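Local atomic coordinates of putative DNA helicase (Lactobacillus plantarum, PDB entry 3DMN), a protein that is probably a DNA helicase of the UvrD-like family, whose members use ATP to unwind duplex DNA. Residues N57-L71 / V105-I119. Sequence-based numbering, arbitrary orientation.
Sequences NDSERDTTAIIGKSL and VPSFLAKGLEFDAVI. With FMT (formic acid), chain P; ACT (acetate ion), chain E.
Ala65 sets its methyl group squarely over one face of the Phe115 ring. Ala65 CB lies 3.5 Å from the centroid of the Phe115 ring, a CH-pi contact 11° off the ring normal. Ile67 reaches the same ring obliquely with CD1, and Ile67 CD1 also meets Val118 CG1 at 3.8 Å. Val105 CG2 packs beside Ala65 CB. A serine in place of Phe115 would probably leave the Ala65 methyl without its aromatic cover and open a gap beside Ile67 CD1. Thr64 CG2 touches Ile119 CD1 at 3.7 Å, and Ile66 lies alongside Ile119; these three also meet helix 43-59.

The backbone fixes these positions. Strand 64-68 runs parallel to strand 102-106 on one edge and to strand 118-121 on the other. Ala65 N donates a hydrogen bond to Ala117 O, and Ile119 N to Ala65 O. Val105 N donates one to Ile66 O at 2.8 Å. Beyond the strand end, Ser107 OG donates to Lys69 O at 2.8 Å.

At the other end, Asp116 carries CG trans to its own N (chi1 -172°). This brings Asp116 OD2 to Thr63 N at 3.0 Å, where it accepts a hydrogen bond through its anti lone pair. Asp62 OD1 is 3.5 Å from Asp116 OD2, with the two carboxylates almost perpendicular. Water 1 donates to Asp62 OD1 and to Asp116 OD1, which is also hydrogen-bonded to His146 ND1.

The parallel strands are consistent with the RecA-like sheet of UvrD-type helicases, a P-loop NTPase fold. The two acids probably repel each other; the Thr63 N-H on Asp116 OD2, with the water and His146 on OD1, would offset part of this.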
ATOM      1  N   ASN A  57       7.437   4.984   9.177  1.00 33.02           N
ATOM      2  CA  ASN A  57       7.357   6.074   8.207  1.00 33.09           C
ATOM      3  C   ASN A  57       7.371   7.438   8.895  1.00 33.98           C
ATOM      4  O   ASN A  57       8.115   8.332   8.481  1.00 33.63           O
ATOM      5  CB  ASN A  57       6.112   5.919   7.316  1.00 32.63           C
ATOM      6  CG  ASN A  57       6.214   4.743   6.382  1.00 33.26           C
ATOM      7  OD1 ASN A  57       7.218   3.996   6.391  1.00 30.93           O
ATOM      8  ND2 ASN A  57       5.164   4.548   5.580  1.00 31.01           N
ATOM      9  N   ASP A  58       6.585   7.576   9.967  1.00 34.28           N
ATOM     10  CA  ASP A  58       6.571   8.814  10.775  1.00 35.30           C
ATOM     11  C   ASP A  58       7.967   9.179  11.254  1.00 34.62           C
ATOM     12  O   ASP A  58       8.341  10.343  11.264  1.00 35.23           O
ATOM     13  CB  ASP A  58       5.698   8.611  12.009  1.00 35.27           C
ATOM     14  CG  ASP A  58       4.222   8.658  11.712  1.00 37.33           C
ATOM     15  OD1 ASP A  58       3.832   8.909  10.559  1.00 39.12           O
ATOM     16  OD2 ASP A  58       3.436   8.436  12.663  1.00 39.24           O
ATOM     17  N   SER A  59       8.727   8.175  11.664  1.00 35.56           N
ATOM     18  CA  SER A  59      10.062   8.383  12.228  1.00 36.38           C
ATOM     19  C   SER A  59      11.065   8.891  11.180  1.00 37.32           C
ATOM     20  O   SER A  59      12.099   9.528  11.517  1.00 37.69           O
ATOM     21  CB  SER A  59      10.546   7.104  12.908  1.00 35.69           C
ATOM     22  OG  SER A  59      11.205   6.250  12.000  1.00 38.55           O
ATOM     23  N   GLU A  60      10.747   8.636   9.911  1.00 38.51           N
ATOM     24  CA  GLU A  60      11.577   9.064   8.790  1.00 39.77           C
ATOM     25  C   GLU A  60      10.994  10.319   8.159  1.00 39.46           C
ATOM     26  O   GLU A  60      11.489  10.800   7.136  1.00 39.61           O
ATOM     27  CB  GLU A  60      11.727   7.934   7.779  1.00 40.93           C
ATOM     28  CG  GLU A  60      12.288   6.688   8.451  1.00 45.64           C
ATOM     29  CD  GLU A  60      13.186   5.891   7.540  1.00 51.91           C
ATOM     30  OE1 GLU A  60      14.311   5.535   7.979  1.00 55.04           O
ATOM     31  OE2 GLU A  60      12.769   5.628   6.388  1.00 54.05           O
ATOM     32  N   ARG A  61       9.940  10.831   8.792  1.00 38.55           N
ATOM     33  CA  ARG A  61       9.270  12.071   8.401  1.00 39.08           C
ATOM     34  C   ARG A  61       8.569  11.943   7.059  1.00 38.15           C
ATOM     35  O   ARG A  61       8.479  12.915   6.296  1.00 37.67           O
ATOM     36  CB  ARG A  61      10.242  13.268   8.415  1.00 39.17           C
ATOM     37  CG  ARG A  61      11.002  13.456   9.725  1.00 41.21           C
ATOM     38  CD  ARG A  61      11.952  14.630   9.613  1.00 42.58           C
ATOM     39  NE  ARG A  61      13.136  14.273   8.825  1.00 50.43           N
ATOM     40  CZ  ARG A  61      14.382  14.245   9.297  1.00 53.04           C
ATOM     41  NH1 ARG A  61      14.637  14.578  10.559  1.00 54.54           N
ATOM     42  NH2 ARG A  61      15.383  13.903   8.494  1.00 55.26           N
ATOM     43  N   ASP A  62       8.055  10.740   6.784  1.00 36.66           N
ATOM     44  CA  ASP A  62       7.245  10.492   5.591  1.00 37.27           C
ATOM     45  C   ASP A  62       5.821  10.922   5.854  1.00 37.10           C
ATOM     46  O   ASP A  62       5.384  10.979   7.018  1.00 37.72           O
ATOM     47  CB  ASP A  62       7.201   8.996   5.254  1.00 37.09           C
ATOM     48  CG  ASP A  62       8.549   8.442   4.874  1.00 40.27           C
ATOM     49  OD1 ASP A  62       9.440   9.235   4.459  1.00 41.38           O
ATOM     50  OD2 ASP A  62       8.692   7.204   5.013  1.00 41.17           O
ATOM     51  N   THR A  63       5.104  11.209   4.771  1.00 36.34           N
ATOM     52  CA  THR A  63       3.658  11.342   4.819  1.00 36.30           C
ATOM     53  C   THR A  63       3.092  10.129   4.088  1.00 34.94           C
ATOM     54  O   THR A  63       3.362   9.948   2.896  1.00 33.31           O
ATOM     55  CB  THR A  63       3.201  12.584   4.092  1.00 37.09           C
ATOM     56  OG1 THR A  63       3.791  13.742   4.713  1.00 39.88           O
ATOM     57  CG2 THR A  63       1.674  12.690   4.151  1.00 37.84           C
ATOM     58  N   THR A  64       2.335   9.321   4.824  1.00 34.99           N
ATOM     59  CA  THR A  64       1.811   8.056   4.333  1.00 34.95           C
ATOM     60  C   THR A  64       0.313   8.060   3.974  1.00 35.03           C
ATOM     61  O   THR A  64      -0.508   8.586   4.760  1.00 37.22           O
ATOM     62  CB  THR A  64       2.086   6.944   5.376  1.00 35.38           C
ATOM     63  OG1 THR A  64       3.486   6.976   5.771  1.00 35.96           O
ATOM     64  CG2 THR A  64       1.680   5.599   4.819  1.00 35.82           C
ATOM     65  N   ALA A  65      -0.040   7.468   2.823  1.00 31.08           N
ATOM     66  CA  ALA A  65      -1.437   7.080   2.520  1.00 30.74           C
ATOM     67  C   ALA A  65      -1.571   5.579   2.512  1.00 30.11           C
ATOM     68  O   ALA A  65      -0.683   4.890   2.014  1.00 29.59           O
ATOM     69  CB  ALA A  65      -1.880   7.617   1.205  1.00 31.71           C
ATOM     70  N   ILE A  66      -2.655   5.064   3.078  1.00 28.15           N
ATOM     71  CA  ILE A  66      -2.950   3.645   2.979  1.00 28.59           C
ATOM     72  C   ILE A  66      -4.010   3.474   1.901  1.00 29.00           C
ATOM     73  O   ILE A  66      -5.061   4.145   1.950  1.00 30.18           O
ATOM     74  CB  ILE A  66      -3.555   3.127   4.266  1.00 29.08           C
ATOM     75  CG1 ILE A  66      -2.601   3.432   5.427  1.00 28.82           C
ATOM     76  CG2 ILE A  66      -3.875   1.634   4.091  1.00 30.11           C
ATOM     77  CD1 ILE A  66      -3.229   3.096   6.822  1.00 29.84           C
ATOM     78  N   ILE A  67      -3.691   2.673   0.884  1.00 26.98           N
ATOM     79  CA  ILE A  67      -4.662   2.440  -0.221  1.00 28.66           C
ATOM     80  C   ILE A  67      -5.257   1.046  -0.117  1.00 29.81           C
ATOM     81  O   ILE A  67      -4.508   0.044  -0.148  1.00 29.66           O
ATOM     82  CB  ILE A  67      -4.009   2.625  -1.616  1.00 28.87           C
ATOM     83  CG1 ILE A  67      -3.318   3.991  -1.654  1.00 29.34           C
ATOM     84  CG2 ILE A  67      -5.077   2.480  -2.707  1.00 28.41           C
ATOM     85  CD1 ILE A  67      -2.589   4.358  -2.984  1.00 30.51           C
ATOM     86  N   GLY A  68      -6.569   0.985   0.056  1.00 30.76           N
ATOM     87  CA  GLY A  68      -7.320  -0.311   0.097  1.00 30.11           C
ATOM     88  C   GLY A  68      -8.043  -0.471  -1.252  1.00 29.17           C
ATOM     89  O   GLY A  68      -8.265   0.490  -1.961  1.00 29.97           O
ATOM     90  N   LYS A  69      -8.414  -1.682  -1.597  1.00 28.07           N
ATOM     91  CA  LYS A  69      -8.979  -1.927  -2.922  1.00 28.47           C
ATOM     92  C   LYS A  69     -10.352  -1.313  -3.049  1.00 28.85           C
ATOM     93  O   LYS A  69     -10.660  -0.704  -4.090  1.00 28.08           O
ATOM     94  CB  LYS A  69      -9.045  -3.424  -3.204  1.00 28.96           C
ATOM     95  CG  LYS A  69      -9.608  -3.729  -4.593  1.00 28.51           C
ATOM     96  CD  LYS A  69      -9.554  -5.249  -4.942  1.00 30.08           C
ATOM     97  CE  LYS A  69     -10.401  -6.072  -3.998  1.00 27.70           C
ATOM     98  NZ  LYS A  69     -10.499  -7.515  -4.493  1.00 30.16           N
ATOM     99  N   SER A  70     -11.198  -1.577  -2.045  1.00 28.47           N
ATOM    100  CA  SER A  70     -12.594  -1.226  -2.136  1.00 27.07           C
ATOM    101  C   SER A  70     -13.006  -0.421  -0.929  1.00 27.33           C
ATOM    102  O   SER A  70     -12.322  -0.452   0.110  1.00 26.51           O
ATOM    103  CB  SER A  70     -13.443  -2.522  -2.144  1.00 28.55           C
ATOM    104  OG  SER A  70     -13.336  -3.168  -0.868  1.00 28.42           O
ATOM    105  N   LEU A  71     -14.167   0.251  -1.018  1.00 26.80           N
ATOM    106  CA  LEU A  71     -14.655   0.956   0.169  1.00 27.00           C
ATOM    107  C   LEU A  71     -14.836   0.011   1.366  1.00 27.95           C
ATOM    108  O   LEU A  71     -14.498   0.378   2.480  1.00 27.17           O
ATOM    109  CB  LEU A  71     -15.953   1.711  -0.114  1.00 27.53           C
ATOM    110  CG  LEU A  71     -16.510   2.441   1.097  1.00 28.95           C
ATOM    111  CD1 LEU A  71     -15.531   3.556   1.537  1.00 32.67           C
ATOM    112  CD2 LEU A  71     -17.878   2.993   0.780  1.00 31.11           C
ATOM    113  N   VAL A 105      -7.499   5.429   1.702  1.00 29.44           N
ATOM    114  CA  VAL A 105      -7.904   5.896   0.380  1.00 30.72           C
ATOM    115  C   VAL A 105      -8.388   4.649  -0.380  1.00 29.44           C
ATOM    116  O   VAL A 105      -7.599   3.756  -0.642  1.00 30.21           O
ATOM    117  CB  VAL A 105      -6.613   6.498  -0.436  1.00 30.01           C
ATOM    118  CG1 VAL A 105      -6.979   7.015  -1.833  1.00 34.93           C
ATOM    119  CG2 VAL A 105      -5.882   7.602   0.343  1.00 34.25           C
ATOM    120  N   PRO A 106      -9.684   4.593  -0.755  1.00 29.62           N
ATOM    121  CA  PRO A 106     -10.023   3.484  -1.704  1.00 29.39           C
ATOM    122  C   PRO A 106      -9.340   3.684  -3.054  1.00 28.28           C
ATOM    123  O   PRO A 106      -9.180   4.823  -3.493  1.00 28.44           O
ATOM    124  CB  PRO A 106     -11.523   3.647  -1.909  1.00 31.07           C
ATOM    125  CG  PRO A 106     -11.976   4.469  -0.736  1.00 31.66           C
ATOM    126  CD  PRO A 106     -10.863   5.399  -0.403  1.00 31.36           C
ATOM    127  N   SER A 107      -8.979   2.595  -3.719  1.00 27.63           N
ATOM    128  CA  SER A 107      -8.164   2.678  -4.931  1.00 27.11           C
ATOM    129  C   SER A 107      -8.744   3.658  -5.926  1.00 28.07           C
ATOM    130  O   SER A 107      -8.023   4.457  -6.543  1.00 29.30           O
ATOM    131  CB  SER A 107      -7.998   1.311  -5.604  1.00 27.43           C
ATOM    132  OG  SER A 107      -9.266   0.748  -5.973  1.00 28.30           O
ATOM    133  N   PHE A 108     -10.063   3.603  -6.090  1.00 26.81           N
ATOM    134  CA  PHE A 108     -10.747   4.474  -7.065  1.00 28.73           C
ATOM    135  C   PHE A 108     -10.723   5.963  -6.740  1.00 30.35           C
ATOM    136  O   PHE A 108     -11.149   6.793  -7.591  1.00 33.22           O
ATOM    137  CB  PHE A 108     -12.204   3.989  -7.294  1.00 28.90           C
ATOM    138  CG  PHE A 108     -13.020   3.897  -6.050  1.00 28.97           C
ATOM    139  CD1 PHE A 108     -13.219   2.653  -5.421  1.00 28.11           C
ATOM    140  CD2 PHE A 108     -13.590   5.035  -5.482  1.00 30.56           C
ATOM    141  CE1 PHE A 108     -13.993   2.529  -4.271  1.00 27.36           C
ATOM    142  CE2 PHE A 108     -14.363   4.949  -4.321  1.00 29.79           C
ATOM    143  CZ  PHE A 108     -14.584   3.665  -3.705  1.00 30.53           C
ATOM    144  N   LEU A 109     -10.295   6.316  -5.533  1.00 31.42           N
ATOM    145  CA  LEU A 109     -10.227   7.739  -5.191  1.00 34.23           C
ATOM    146  C   LEU A 109      -8.820   8.241  -5.241  1.00 36.48           C
ATOM    147  O   LEU A 109      -8.582   9.426  -4.976  1.00 38.12           O
ATOM    148  CB  LEU A 109     -10.827   8.073  -3.839  1.00 34.37           C
ATOM    149  CG  LEU A 109     -12.339   7.989  -3.726  1.00 35.16           C
ATOM    150  CD1 LEU A 109     -12.774   8.414  -2.313  1.00 37.37           C
ATOM    151  CD2 LEU A 109     -13.059   8.790  -4.822  1.00 38.27           C
ATOM    152  N   ALA A 110      -7.894   7.359  -5.569  1.00 36.83           N
ATOM    153  CA  ALA A 110      -6.499   7.751  -5.558  1.00 38.84           C
ATOM    154  C   ALA A 110      -6.131   8.385  -6.909  1.00 39.68           C
ATOM    155  O   ALA A 110      -4.981   8.779  -7.132  1.00 40.16           O
ATOM    156  CB  ALA A 110      -5.624   6.569  -5.202  1.00 37.94           C
ATOM    157  N   LYS A 111      -7.122   8.474  -7.807  1.00 40.43           N
ATOM    158  CA  LYS A 111      -6.921   8.933  -9.181  1.00 42.30           C
ATOM    159  C   LYS A 111      -6.260  10.302  -9.198  1.00 41.25           C
ATOM    160  O   LYS A 111      -6.763  11.244  -8.566  1.00 42.39           O
ATOM    161  CB  LYS A 111      -8.280   8.995  -9.906  1.00 42.90           C
ATOM    162  CG  LYS A 111      -8.238   9.486 -11.353  1.00 44.98           C
ATOM    163  CD  LYS A 111      -9.659   9.738 -11.867  1.00 45.69           C
ATOM    164  CE  LYS A 111      -9.656  10.107 -13.348  1.00 48.97           C
ATOM    165  NZ  LYS A 111     -10.601  11.232 -13.618  1.00 50.80           N
ATOM    166  N   GLY A 112      -5.148  10.398  -9.919  1.00 41.02           N
ATOM    167  CA  GLY A 112      -4.418  11.656 -10.078  1.00 40.80           C
ATOM    168  C   GLY A 112      -3.631  12.044  -8.850  1.00 40.02           C
ATOM    169  O   GLY A 112      -3.253  13.215  -8.712  1.00 41.60           O
ATOM    170  N   LEU A 113      -3.393  11.080  -7.950  1.00 37.99           N
ATOM    171  CA  LEU A 113      -2.715  11.389  -6.679  1.00 35.87           C
ATOM    172  C   LEU A 113      -1.369  10.698  -6.604  1.00 35.16           C
ATOM    173  O   LEU A 113      -1.195   9.621  -7.135  1.00 35.23           O
ATOM    174  CB  LEU A 113      -3.565  10.982  -5.473  1.00 36.38           C
ATOM    175  CG  LEU A 113      -4.951  11.661  -5.345  1.00 36.50           C
ATOM    176  CD1 LEU A 113      -5.617  11.252  -4.033  1.00 36.69           C
ATOM    177  CD2 LEU A 113      -4.860  13.166  -5.492  1.00 39.22           C
ATOM    178  N   GLU A 114      -0.416  11.346  -5.946  1.00 33.46           N
ATOM    179  CA  GLU A 114       0.865  10.696  -5.633  1.00 32.67           C
ATOM    180  C   GLU A 114       1.106  10.964  -4.148  1.00 31.11           C
ATOM    181  O   GLU A 114       0.698  12.017  -3.635  1.00 31.86           O
ATOM    182  CB  GLU A 114       2.018  11.262  -6.496  1.00 33.27           C
ATOM    183  CG  GLU A 114       2.143  12.789  -6.511  1.00 37.84           C
ATOM    184  CD  GLU A 114       2.724  13.410  -5.210  1.00 40.29           C
ATOM    185  OE1 GLU A 114       2.369  14.569  -4.906  1.00 41.61           O
ATOM    186  OE2 GLU A 114       3.505  12.744  -4.493  1.00 42.34           O
ATOM    187  N   PHE A 115       1.739   9.999  -3.469  1.00 29.83           N
ATOM    188  CA  PHE A 115       2.011  10.115  -2.063  1.00 29.08           C
ATOM    189  C   PHE A 115       3.485   9.811  -1.807  1.00 29.50           C
ATOM    190  O   PHE A 115       4.082   9.003  -2.513  1.00 31.61           O
ATOM    191  CB  PHE A 115       1.152   9.091  -1.301  1.00 30.72           C
ATOM    192  CG  PHE A 115      -0.325   9.246  -1.570  1.00 30.38           C
ATOM    193  CD1 PHE A 115      -1.041  10.268  -0.963  1.00 35.11           C
ATOM    194  CD2 PHE A 115      -0.989   8.348  -2.412  1.00 34.22           C
ATOM    195  CE1 PHE A 115      -2.416  10.402  -1.210  1.00 35.07           C
ATOM    196  CE2 PHE A 115      -2.364   8.476  -2.655  1.00 36.21           C
ATOM    197  CZ  PHE A 115      -3.062   9.493  -2.048  1.00 35.83           C
ATOM    198  N   ASP A 116       4.066  10.463  -0.796  1.00 29.97           N
ATOM    199  CA  ASP A 116       5.417  10.175  -0.361  1.00 29.86           C
ATOM    200  C   ASP A 116       5.582   8.684  -0.050  1.00 30.02           C
ATOM    201  O   ASP A 116       6.462   8.016  -0.593  1.00 29.83           O
ATOM    202  CB  ASP A 116       5.631  10.996   0.906  1.00 30.94           C
ATOM    203  CG  ASP A 116       7.040  10.965   1.400  1.00 34.85           C
ATOM    204  OD1 ASP A 116       7.963  10.707   0.595  1.00 36.80           O
ATOM    205  OD2 ASP A 116       7.207  11.250   2.615  1.00 37.88           O
ATOM    206  N   ALA A 117       4.710   8.171   0.809  1.00 28.84           N
ATOM    207  CA  ALA A 117       4.741   6.757   1.206  1.00 27.87           C
ATOM    208  C   ALA A 117       3.338   6.189   1.036  1.00 28.35           C
ATOM    209  O   ALA A 117       2.324   6.865   1.304  1.00 28.17           O
ATOM    210  CB  ALA A 117       5.166   6.644   2.648  1.00 28.40           C
ATOM    211  N   VAL A 118       3.288   4.942   0.589  1.00 28.36           N
ATOM    212  CA  VAL A 118       2.013   4.248   0.452  1.00 27.52           C
ATOM    213  C   VAL A 118       2.130   2.938   1.205  1.00 28.77           C
ATOM    214  O   VAL A 118       3.141   2.248   1.105  1.00 28.95           O
ATOM    215  CB  VAL A 118       1.693   3.939  -1.053  1.00 28.89           C
ATOM    216  CG1 VAL A 118       0.502   2.963  -1.171  1.00 30.19           C
ATOM    217  CG2 VAL A 118       1.374   5.271  -1.796  1.00 29.50           C
ATOM    218  N   ILE A 119       1.060   2.602   1.909  1.00 27.26           N
ATOM    219  CA  ILE A 119       0.903   1.218   2.417  1.00 27.65           C
ATOM    220  C   ILE A 119      -0.266   0.592   1.667  1.00 27.78           C
ATOM    221  O   ILE A 119      -1.375   1.121   1.742  1.00 28.53           O
ATOM    222  CB  ILE A 119       0.624   1.222   3.907  1.00 27.34           C
ATOM    223  CG1 ILE A 119       1.803   1.829   4.678  1.00 29.20           C
ATOM    224  CG2 ILE A 119       0.280  -0.225   4.437  1.00 28.61           C
ATOM    225  CD1 ILE A 119       1.458   2.159   6.187  1.00 28.93           C
TER
HETATM  226  C   FMT P 771       1.232  10.009   7.870  1.00 44.59           C
HETATM  227  O1  FMT P 771       1.303  10.834   6.961  1.00 44.08           O
HETATM  228  O2  FMT P 771       0.242   9.310   8.100  1.00 44.51           O
HETATM  229  C   ACT E   4     -13.082  -8.312  -2.507  1.00 24.01           C
HETATM  230  O   ACT E   4     -12.985  -7.084  -2.746  1.00 26.31           O
HETATM  231  OXT ACT E   4     -12.228  -9.093  -3.023  1.00 23.09           O
HETATM  232  CH3 ACT E   4     -14.216  -8.751  -1.662  1.00 25.46           C
HETATM  233  O   HOH W   1      10.298  11.014   1.874  1.00 44.03           O